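Local coordinates for RagB/SusD domain protein (Flavobacterium johnsoniae, PDB 5J90) that binds chitin as a SusD homologue, probably capturing chitin or its oligosaccharides at the cell surface for uptake as part of a chitin-utilisation locus, at residues G69-V74 and D83-F88; E125-M130 and G135-S140; I468-S473 and G480-G485. One frame throughout, in Å; residues are numbered along the deposited sequence. Where two conformers were deposited one is given.

Contact 1. Residues G69-V74 and D83-F88; sequences GFESGV and DNWNGF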
loop_
_atom_site.group_PDB
_atom_site.type_symbol
_atom_site.label_atom_id
_atom_site.label_comp_id
_atom_site.label_asym_id
_atom_site.label_seq_id
_atom_site.Cartn_x
_atom_site.Cartn_y
_atom_site.Cartn_z
ATOM N N GLY A 69 8.337 -32.753 6.325
ATOM C CA GLY A 69 8.740 -32.188 5.048
ATOM C C GLY A 69 7.729 -32.428 3.944
ATOM O O GLY A 69 8.036 -33.064 2.934
ATOM N N PHE A 70 6.515 -31.913 4.128
ATOM C CA PHE A 70 5.450 -32.093 3.147
ATOM C C PHE A 70 5.894 -31.665 1.757
ATOM O O PHE A 70 6.542 -30.630 1.605
ATOM C CB PHE A 70 4.235 -31.240 3.513
ATOM C CG PHE A 70 3.621 -31.570 4.840
ATOM C CD1 PHE A 70 3.782 -30.715 5.923
ATOM C CD2 PHE A 70 2.847 -32.708 5.003
ATOM C CE1 PHE A 70 3.195 -31.002 7.144
ATOM C CE2 PHE A 70 2.261 -32.997 6.223
ATOM C CZ PHE A 70 2.438 -32.140 7.293
ATOM N N GLU A 71 5.523 -32.451 0.749
ATOM C CA GLU A 71 5.832 -32.146 -0.649
ATOM C C GLU A 71 7.304 -31.772 -0.832
ATOM O O GLU A 71 7.637 -30.738 -1.407
ATOM C CB GLU A 71 4.885 -31.067 -1.210
ATOM C CG GLU A 71 3.402 -31.448 -1.104
ATOM C CD GLU A 71 2.514 -30.829 -2.186
ATOM O OE1 GLU A 71 3.027 -30.142 -3.097
ATOM O OE2 GLU A 71 1.285 -31.050 -2.120
ATOM N N SER A 72 8.182 -32.645 -0.335
ATOM C CA SER A 72 9.629 -32.460 -0.449
ATOM C C SER A 72 10.142 -31.164 0.177
ATOM O O SER A 72 11.218 -30.682 -0.171
ATOM C CB SER A 72 10.072 -32.537 -1.917
ATOM O OG SER A 72 9.665 -33.765 -2.500
ATOM N N GLY A 73 9.375 -30.603 1.107
ATOM C CA GLY A 73 9.791 -29.395 1.804
ATOM C C GLY A 73 9.524 -28.104 1.046
ATOM O O GLY A 73 9.984 -27.030 1.450
ATOM N N VAL A 74 8.795 -28.217 -0.059
ATOM C CA VAL A 74 8.427 -27.071 -0.877
ATOM C C VAL A 74 6.942 -26.828 -0.647
ATOM O O VAL A 74 6.087 -27.478 -1.236
ATOM C CB VAL A 74 8.737 -27.350 -2.372
ATOM C CG1 VAL A 74 8.306 -26.191 -3.259
ATOM C CG2 VAL A 74 10.225 -27.647 -2.548
ATOM N N ASP A 83 -1.778 -24.319 -3.697
ATOM C CA ASP A 83 -3.191 -24.083 -3.990
ATOM C C ASP A 83 -4.077 -25.225 -3.502
ATOM O O ASP A 83 -5.228 -25.007 -3.125
ATOM C CB ASP A 83 -3.416 -23.873 -5.489
ATOM C CG ASP A 83 -2.853 -22.552 -5.998
ATOM O OD1 ASP A 83 -2.179 -21.814 -5.239
ATOM O OD2 ASP A 83 -3.070 -22.260 -7.193
ATOM N N ASN A 84 -3.534 -26.443 -3.513
ATOM C CA ASN A 84 -4.287 -27.608 -3.064
ATOM C C ASN A 84 -4.528 -27.599 -1.551
ATOM O O ASN A 84 -5.469 -28.216 -1.060
ATOM C CB ASN A 84 -3.612 -28.914 -3.511
ATOM C CG ASN A 84 -2.132 -28.958 -3.179
ATOM O OD1 ASN A 84 -1.374 -28.056 -3.538
ATOM N ND2 ASN A 84 -1.706 -30.024 -2.504
ATOM N N TRP A 85 -3.688 -26.875 -0.816
ATOM C CA TRP A 85 -3.907 -26.680 0.619
ATOM C C TRP A 85 -4.836 -25.499 0.885
ATOM O O TRP A 85 -5.808 -25.601 1.634
ATOM C CB TRP A 85 -2.582 -26.400 1.328
ATOM C CG TRP A 85 -1.639 -27.566 1.439
ATOM C CD1 TRP A 85 -1.770 -28.810 0.875
ATOM C CD2 TRP A 85 -0.410 -27.582 2.170
ATOM N NE1 TRP A 85 -0.691 -29.598 1.225
ATOM C CE2 TRP A 85 0.156 -28.867 2.020
ATOM C CE3 TRP A 85 0.266 -26.635 2.948
ATOM C CZ2 TRP A 85 1.367 -29.222 2.614
ATOM C CZ3 TRP A 85 1.465 -26.987 3.538
ATOM C CH2 TRP A 85 2.006 -28.274 3.370
ATOM N N ASN A 86 -4.523 -24.374 0.253
ATOM C CA ASN A 86 -5.111 -23.099 0.651
ATOM C C ASN A 86 -6.541 -22.891 0.174
ATOM O O ASN A 86 -7.279 -22.073 0.725
ATOM C CB ASN A 86 -4.193 -21.949 0.233
ATOM C CG ASN A 86 -2.830 -22.041 0.886
ATOM O OD1 ASN A 86 -2.717 -22.474 2.036
ATOM N ND2 ASN A 86 -1.788 -21.655 0.161
ATOM N N GLY A 87 -6.954 -23.646 -0.840
ATOM C CA GLY A 87 -8.330 -23.597 -1.290
ATOM C C GLY A 87 -9.329 -23.951 -0.202
ATOM O O GLY A 87 -10.453 -23.460 -0.209
ATOM N N PHE A 88 -8.916 -24.787 0.744
ATOM C CA PHE A 88 -9.793 -25.176 1.848
ATOM C C PHE A 88 -10.290 -23.988 2.670
ATOM O O PHE A 88 -11.417 -24.004 3.172
ATOM C CB PHE A 88 -9.092 -26.184 2.765
ATOM C CG PHE A 88 -9.106 -27.589 2.235
ATOM C CD1 PHE A 88 -8.144 -28.020 1.336
ATOM C CD2 PHE A 88 -10.098 -28.474 2.630
ATOM C CE1 PHE A 88 -8.170 -29.326 0.838
ATOM C CE2 PHE A 88 -10.130 -29.778 2.141
ATOM C CZ PHE A 88 -9.162 -30.203 1.246
HETATM O O HOH W 1 -0.160 -32.185 0.049
HETATM O O HOH W 2 0.947 -28.984 -4.603
#
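The loop that leads from strand 64-65 into helix 83-108 folds back on the first turn of that helix, Phe70 and Glu71 meeting Trp85 and Asn84. Phe70 and Trp85 form an offset edge-to-face aromatic pair: the benzene edge of the indole is directed at the phenylalanine face, with the planes at 89° and the ring centroids 5.6 Å apart. The closest approach is at the root of the phenylalanine side chain, where Phe70 CB lies 3.6 Å from Trp85 CZ2 in the plane of the indole. In the conformer described, the carboxylate of Glu71 reaches the helix on an extended chain and approaches the amide of Asn84 from the opposite direction, the two planes 26° apart. Asn84 ND2 donates to Glu71 OE2 over 3.2 Å, on the syn side and 18° out of the carboxylate plane. One water accepts from Trp85 NE1 at 2.9 Å and donates to Glu71 OE2 at 2.8 Å, tying the indole N-H to the same oxygen. A second water donates to both Glu71 OE1 and Asn84 OD1. Beside these polar groups, Gln50 and Leu51 of helix 46-54 pack on Phe70 and Trp85 respectively. Such loop-on-helix packing belongs to the surface of the mainly helical SusD fold.

Contact 2. Residues E125-M130 and G135-S140; sequences EGMHRM and GPIIYS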
loop_
_atom_site.group_PDB
_atom_site.type_symbol
_atom_site.label_atom_id
_atom_site.label_comp_id
_atom_site.label_asym_id
_atom_site.label_seq_id
_atom_site.Cartn_x
_atom_site.Cartn_y
_atom_site.Cartn_z
ATOM N N GLU A 125 -17.181 -12.023 12.420
ATOM C CA GLU A 125 -16.136 -12.813 13.069
ATOM C C GLU A 125 -15.494 -13.806 12.103
ATOM O O GLU A 125 -14.271 -13.943 12.065
ATOM C CB GLU A 125 -16.689 -13.536 14.301
ATOM C CG GLU A 125 -15.785 -14.646 14.846
ATOM C CD GLU A 125 -14.376 -14.198 15.241
ATOM O OE1 GLU A 125 -14.109 -12.976 15.380
ATOM O OE2 GLU A 125 -13.520 -15.103 15.410
ATOM N N GLY A 126 -16.303 -14.494 11.302
ATOM C CA GLY A 126 -15.736 -15.437 10.354
ATOM C C GLY A 126 -15.142 -14.777 9.121
ATOM O O GLY A 126 -14.064 -15.168 8.643
ATOM N N MET A 127 -15.830 -13.776 8.583
ATOM C CA MET A 127 -15.415 -13.223 7.294
ATOM C C MET A 127 -14.285 -12.189 7.343
ATOM O O MET A 127 -13.582 -12.016 6.342
ATOM C CB MET A 127 -16.622 -12.718 6.488
ATOM C CG MET A 127 -17.677 -13.812 6.220
ATOM S SD MET A 127 -17.042 -15.297 5.395
ATOM C CE MET A 127 -16.612 -14.634 3.787
ATOM N N HIS A 128 -14.072 -11.522 8.483
ATOM C CA HIS A 128 -12.900 -10.640 8.553
ATOM C C HIS A 128 -11.619 -11.457 8.379
ATOM O O HIS A 128 -10.650 -10.997 7.771
ATOM C CB HIS A 128 -12.861 -9.761 9.825
ATOM C CG HIS A 128 -12.278 -10.440 11.034
ATOM N ND1 HIS A 128 -13.014 -11.275 11.850
ATOM C CD2 HIS A 128 -11.026 -10.416 11.555
ATOM C CE1 HIS A 128 -12.242 -11.727 12.827
ATOM N NE2 HIS A 128 -11.033 -11.219 12.672
ATOM N N ARG A 129 -11.623 -12.695 8.873
ATOM C CA ARG A 129 -10.489 -13.595 8.677
ATOM C C ARG A 129 -10.262 -13.858 7.189
ATOM O O ARG A 129 -9.123 -13.856 6.702
ATOM C CB ARG A 129 -10.724 -14.909 9.431
ATOM C CG ARG A 129 -10.644 -14.751 10.949
ATOM C CD ARG A 129 -11.393 -15.870 11.706
ATOM N NE ARG A 129 -11.085 -17.220 11.214
ATOM C CZ ARG A 129 -10.043 -17.956 11.597
ATOM N NH1 ARG A 129 -9.166 -17.498 12.484
ATOM N NH2 ARG A 129 -9.863 -19.172 11.092
ATOM N N MET A 130 -11.354 -14.068 6.459
ATOM C CA MET A 130 -11.282 -14.308 5.023
ATOM C C MET A 130 -10.646 -13.139 4.274
ATOM O O MET A 130 -9.705 -13.333 3.501
ATOM C CB MET A 130 -12.680 -14.597 4.476
ATOM C CG MET A 130 -12.684 -15.149 3.046
ATOM S SD MET A 130 -12.140 -16.883 2.921
ATOM C CE MET A 130 -13.501 -17.719 3.746
ATOM N N GLY A 135 -7.465 -10.486 0.855
ATOM C CA GLY A 135 -7.662 -9.121 0.382
ATOM C C GLY A 135 -9.082 -8.952 -0.141
ATOM O O GLY A 135 -10.047 -9.100 0.607
ATOM N N PRO A 136 -9.239 -8.655 -1.438
ATOM C CA PRO A 136 -10.593 -8.644 -1.995
ATOM C C PRO A 136 -11.266 -10.003 -1.798
ATOM O O PRO A 136 -10.607 -11.038 -1.916
ATOM C CB PRO A 136 -10.357 -8.373 -3.493
ATOM C CG PRO A 136 -8.998 -7.690 -3.543
ATOM C CD PRO A 136 -8.208 -8.345 -2.446
ATOM N N ILE A 137 -12.556 -9.985 -1.470
ATOM C CA ILE A 137 -13.326 -11.231 -1.343
ATOM C C ILE A 137 -14.740 -11.006 -1.855
ATOM O O ILE A 137 -15.158 -9.870 -2.075
ATOM C CB ILE A 137 -13.393 -11.739 0.127
ATOM C CG1 ILE A 137 -14.139 -10.736 1.017
ATOM C CG2 ILE A 137 -11.997 -12.053 0.659
ATOM C CD1 ILE A 137 -14.548 -11.314 2.380
ATOM N N ILE A 138 -15.481 -12.095 -2.048
ATOM C CA ILE A 138 -16.905 -11.987 -2.318
ATOM C C ILE A 138 -17.631 -11.600 -1.028
ATOM O O ILE A 138 -17.459 -12.239 0.015
ATOM C CB ILE A 138 -17.470 -13.298 -2.890
ATOM C CG1 ILE A 138 -16.859 -13.562 -4.264
ATOM C CG2 ILE A 138 -18.992 -13.215 -2.981
ATOM C CD1 ILE A 138 -17.178 -14.946 -4.840
ATOM N N TYR A 139 -18.417 -10.533 -1.077
ATOM C CA TYR A 139 -19.137 -10.111 0.120
ATOM C C TYR A 139 -20.513 -9.574 -0.279
ATOM O O TYR A 139 -21.504 -10.290 -0.142
ATOM C CB TYR A 139 -18.293 -9.134 0.970
ATOM C CG TYR A 139 -18.623 -9.167 2.451
ATOM C CD1 TYR A 139 -18.323 -10.283 3.224
ATOM C CD2 TYR A 139 -19.219 -8.075 3.078
ATOM C CE1 TYR A 139 -18.628 -10.323 4.577
ATOM C CE2 TYR A 139 -19.527 -8.109 4.443
ATOM C CZ TYR A 139 -19.223 -9.234 5.177
ATOM O OH TYR A 139 -19.512 -9.296 6.525
ATOM N N SER A 140 -20.577 -8.370 -0.834
ATOM C CA SER A 140 -21.869 -7.782 -1.201
ATOM C C SER A 140 -22.633 -8.600 -2.251
ATOM O O SER A 140 -23.867 -8.607 -2.251
ATOM C CB SER A 140 -21.716 -6.323 -1.673
ATOM O OG SER A 140 -21.083 -6.225 -2.943
#
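Met127, Met130, Ile137 and Tyr139 make the first shell, an apolar seam between the last turns of helix 113-134 and the chain that doubles back beside it. Ile137 presents both its branches to the helix. Its CG2 rests 4.0 Å from Met130 CG, while its CD1 reaches the methyl end of the neighbouring methionine, 4.2 Å from Met127 CE. CG1 of Ile137 sits between the backbone N and the carbonyl carbon (chi1 64°), which sends the two branches to different methionines. Met127, bent at chi2 and chi3, curls its methyl toward CD1 and leaves its CB for the tyrosine, at whose ring edge it lies, 3.7 Å from Tyr139 CE1. Replacing Ile137 with an alanine would probably open a gap beside Met130 CG and leave the Met127 methyl without its partner, freer to turn. Further out, Tyr139 OH is hydrogen-bonded to Glu164 of helix 154-177, fixing the far end of the ring. The reversal itself starts at Gly135, the first residue to leave helical angles, whose positive phi (93°) would press a side chain against the preceding carbonyl. Tyr94 and Met98 of helix 83-108 pack on Met127, and Met161 of helix 154-177 on Tyr139, so the seam is buried among three helices.

Contact 3. Residues I468-S473 and G480-G485; sequences INFVQS and GGVATG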
loop_
_atom_site.group_PDB
_atom_site.type_symbol
_atom_site.label_atom_id
_atom_site.label_comp_id
_atom_site.label_asym_id
_atom_site.label_seq_id
_atom_site.Cartn_x
_atom_site.Cartn_y
_atom_site.Cartn_z
ATOM N N ILE A 468 -2.684 -14.753 0.838
ATOM C CA ILE A 468 -2.782 -15.962 0.024
ATOM C C ILE A 468 -3.455 -15.599 -1.299
ATOM O O ILE A 468 -4.346 -14.744 -1.357
ATOM C CB ILE A 468 -3.519 -17.096 0.779
ATOM C CG1 ILE A 468 -2.738 -17.435 2.051
ATOM C CG2 ILE A 468 -3.701 -18.335 -0.113
ATOM C CD1 ILE A 468 -3.361 -18.538 2.908
ATOM N N ASN A 469 -3.000 -16.248 -2.369
ATOM C CA ASN A 469 -3.538 -16.014 -3.710
ATOM C C ASN A 469 -4.942 -16.590 -3.903
ATOM O O ASN A 469 -5.341 -17.528 -3.200
ATOM C CB ASN A 469 -2.576 -16.550 -4.782
ATOM C CG ASN A 469 -2.265 -18.022 -4.601
ATOM O OD1 ASN A 469 -1.762 -18.442 -3.554
ATOM N ND2 ASN A 469 -2.582 -18.823 -5.617
ATOM N N PHE A 470 -5.691 -16.022 -4.839
ATOM C CA PHE A 470 -7.073 -16.446 -5.068
ATOM C C PHE A 470 -7.130 -17.940 -5.426
ATOM O O PHE A 470 -6.198 -18.484 -6.029
ATOM C CB PHE A 470 -7.732 -15.567 -6.138
ATOM C CG PHE A 470 -7.850 -14.114 -5.744
ATOM C CD1 PHE A 470 -8.409 -13.746 -4.532
ATOM C CD2 PHE A 470 -7.404 -13.113 -6.601
ATOM C CE1 PHE A 470 -8.529 -12.394 -4.178
ATOM C CE2 PHE A 470 -7.507 -11.771 -6.257
ATOM C CZ PHE A 470 -8.069 -11.407 -5.056
ATOM N N VAL A 471 -8.221 -18.597 -5.040
ATOM C CA VAL A 471 -8.239 -20.064 -4.991
ATOM C C VAL A 471 -8.714 -20.763 -6.274
ATOM O O VAL A 471 -9.377 -20.165 -7.141
ATOM C CB VAL A 471 -9.057 -20.574 -3.774
ATOM C CG1 VAL A 471 -8.538 -19.944 -2.486
ATOM C CG2 VAL A 471 -10.538 -20.296 -3.958
ATOM N N GLN A 472 -8.381 -22.049 -6.356
ATOM C CA GLN A 472 -8.638 -22.844 -7.554
ATOM C C GLN A 472 -10.106 -22.963 -7.898
ATOM O O GLN A 472 -10.469 -22.896 -9.069
ATOM C CB GLN A 472 -8.064 -24.252 -7.396
ATOM C CG GLN A 472 -6.565 -24.318 -7.385
ATOM C CD GLN A 472 -6.064 -25.733 -7.133
ATOM O OE1 GLN A 472 -6.686 -26.503 -6.398
ATOM N NE2 GLN A 472 -4.941 -26.066 -7.729
ATOM N N SER A 473 -10.956 -23.156 -6.898
ATOM C CA SER A 473 -12.377 -23.328 -7.176
ATOM C C SER A 473 -12.944 -22.073 -7.825
ATOM O O SER A 473 -13.858 -22.139 -8.654
ATOM C CB SER A 473 -13.158 -23.675 -5.911
ATOM O OG SER A 473 -13.148 -22.564 -5.019
ATOM N N GLY A 480 -14.649 -14.881 -14.015
ATOM C CA GLY A 480 -14.993 -13.477 -14.157
ATOM C C GLY A 480 -14.883 -12.761 -12.821
ATOM O O GLY A 480 -14.437 -11.608 -12.742
ATOM N N GLY A 481 -15.285 -13.447 -11.757
ATOM C CA GLY A 481 -15.196 -12.887 -10.419
ATOM C C GLY A 481 -13.750 -12.722 -10.000
ATOM O O GLY A 481 -13.367 -11.679 -9.453
ATOM N N VAL A 482 -12.932 -13.737 -10.238
ATOM C CA VAL A 482 -11.519 -13.628 -9.908
ATOM C C VAL A 482 -10.880 -12.422 -10.599
ATOM O O VAL A 482 -10.068 -11.718 -10.001
ATOM C CB VAL A 482 -10.755 -14.924 -10.229
ATOM C CG1 VAL A 482 -9.258 -14.738 -9.997
ATOM C CG2 VAL A 482 -11.301 -16.064 -9.381
ATOM N N ALA A 483 -11.253 -12.169 -11.849
ATOM C CA ALA A 483 -10.732 -11.001 -12.556
ATOM C C ALA A 483 -11.051 -9.715 -11.802
ATOM O O ALA A 483 -10.194 -8.821 -11.711
ATOM C CB ALA A 483 -11.270 -10.945 -13.998
ATOM N N THR A 484 -12.265 -9.601 -11.265
ATOM C CA THR A 484 -12.599 -8.429 -10.451
ATOM C C THR A 484 -11.764 -8.395 -9.172
ATOM O O THR A 484 -11.360 -7.319 -8.726
ATOM C CB THR A 484 -14.115 -8.286 -10.123
ATOM O OG1 THR A 484 -14.528 -9.289 -9.180
ATOM C CG2 THR A 484 -14.971 -8.364 -11.397
ATOM N N GLY A 485 -11.486 -9.558 -8.588
ATOM C CA GLY A 485 -10.647 -9.604 -7.400
ATOM C C GLY A 485 -9.236 -9.134 -7.695
ATOM O O GLY A 485 -8.661 -8.357 -6.930
#
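Gly481 O is gripped twice, by Gly485 N at 3.0 Å and by Thr484 OG1 at 2.7 Å, within helix 479-489, the second of two consecutive short helices near the end of the SusD-family chain. The backbone bond is the ordinary i to i+4 link; the hydroxyl comes from the side, in the carbonyl plane and on a lone pair, at a C=O...donor angle of 132°. Thr484 OG1 in turn is hydrogen-bonded to Tyr151 N, which ties this helix to the loop ahead of helix 154-177. From the chain leading into helix 472-477, just before the N-cap residue Val471, Phe470 extends its ring toward this helix. The contact is entirely apolar in its side chains: Phe470 and Val482 run alongside each other, pointing opposite ways, with Phe470 CD2 4.2 Å from Val482 CG1. With CG1 turned anti to the backbone N (chi1 175°), Val482 directs this methyl to the phenylalanine ring. The ring's far end reaches the helix backbone itself at Gly485, where a side chain would come tight against Phe470 CZ. Tyr151 meets the phenylalanine ring edge-to-face and also packs on Val482, and Arg467 makes a cation-pi contact with the same ring. At the glycine, Phe470 CE2 comes within 3.5 Å of Gly485 C, and CZ within 3.6 Å of Gly485 O.

Overall arrangement
Contacts 2 and 3 are buried and apolar across their segments, whereas contact 1, whose centre lies about 21 Å from the centre of the chain, is only partly buried and combines an aromatic pair with a direct amide-carboxylate bond and bridging waters. Burial does not simply follow depth, since the centre of contact 3 lies about 23 Å, and that of contact 2 about 14 Å, from the chain's centre. Helix 83-108 is common ground: it supplies one side of contact 1, packs on contact 2 and supports the first segment of contact 3. Asp83 and Asn469, probably hydrogen-bonded, join contacts 1 and 3, and Pro136 packs on Phe470 and Gly485 to join contacts 2 and 3.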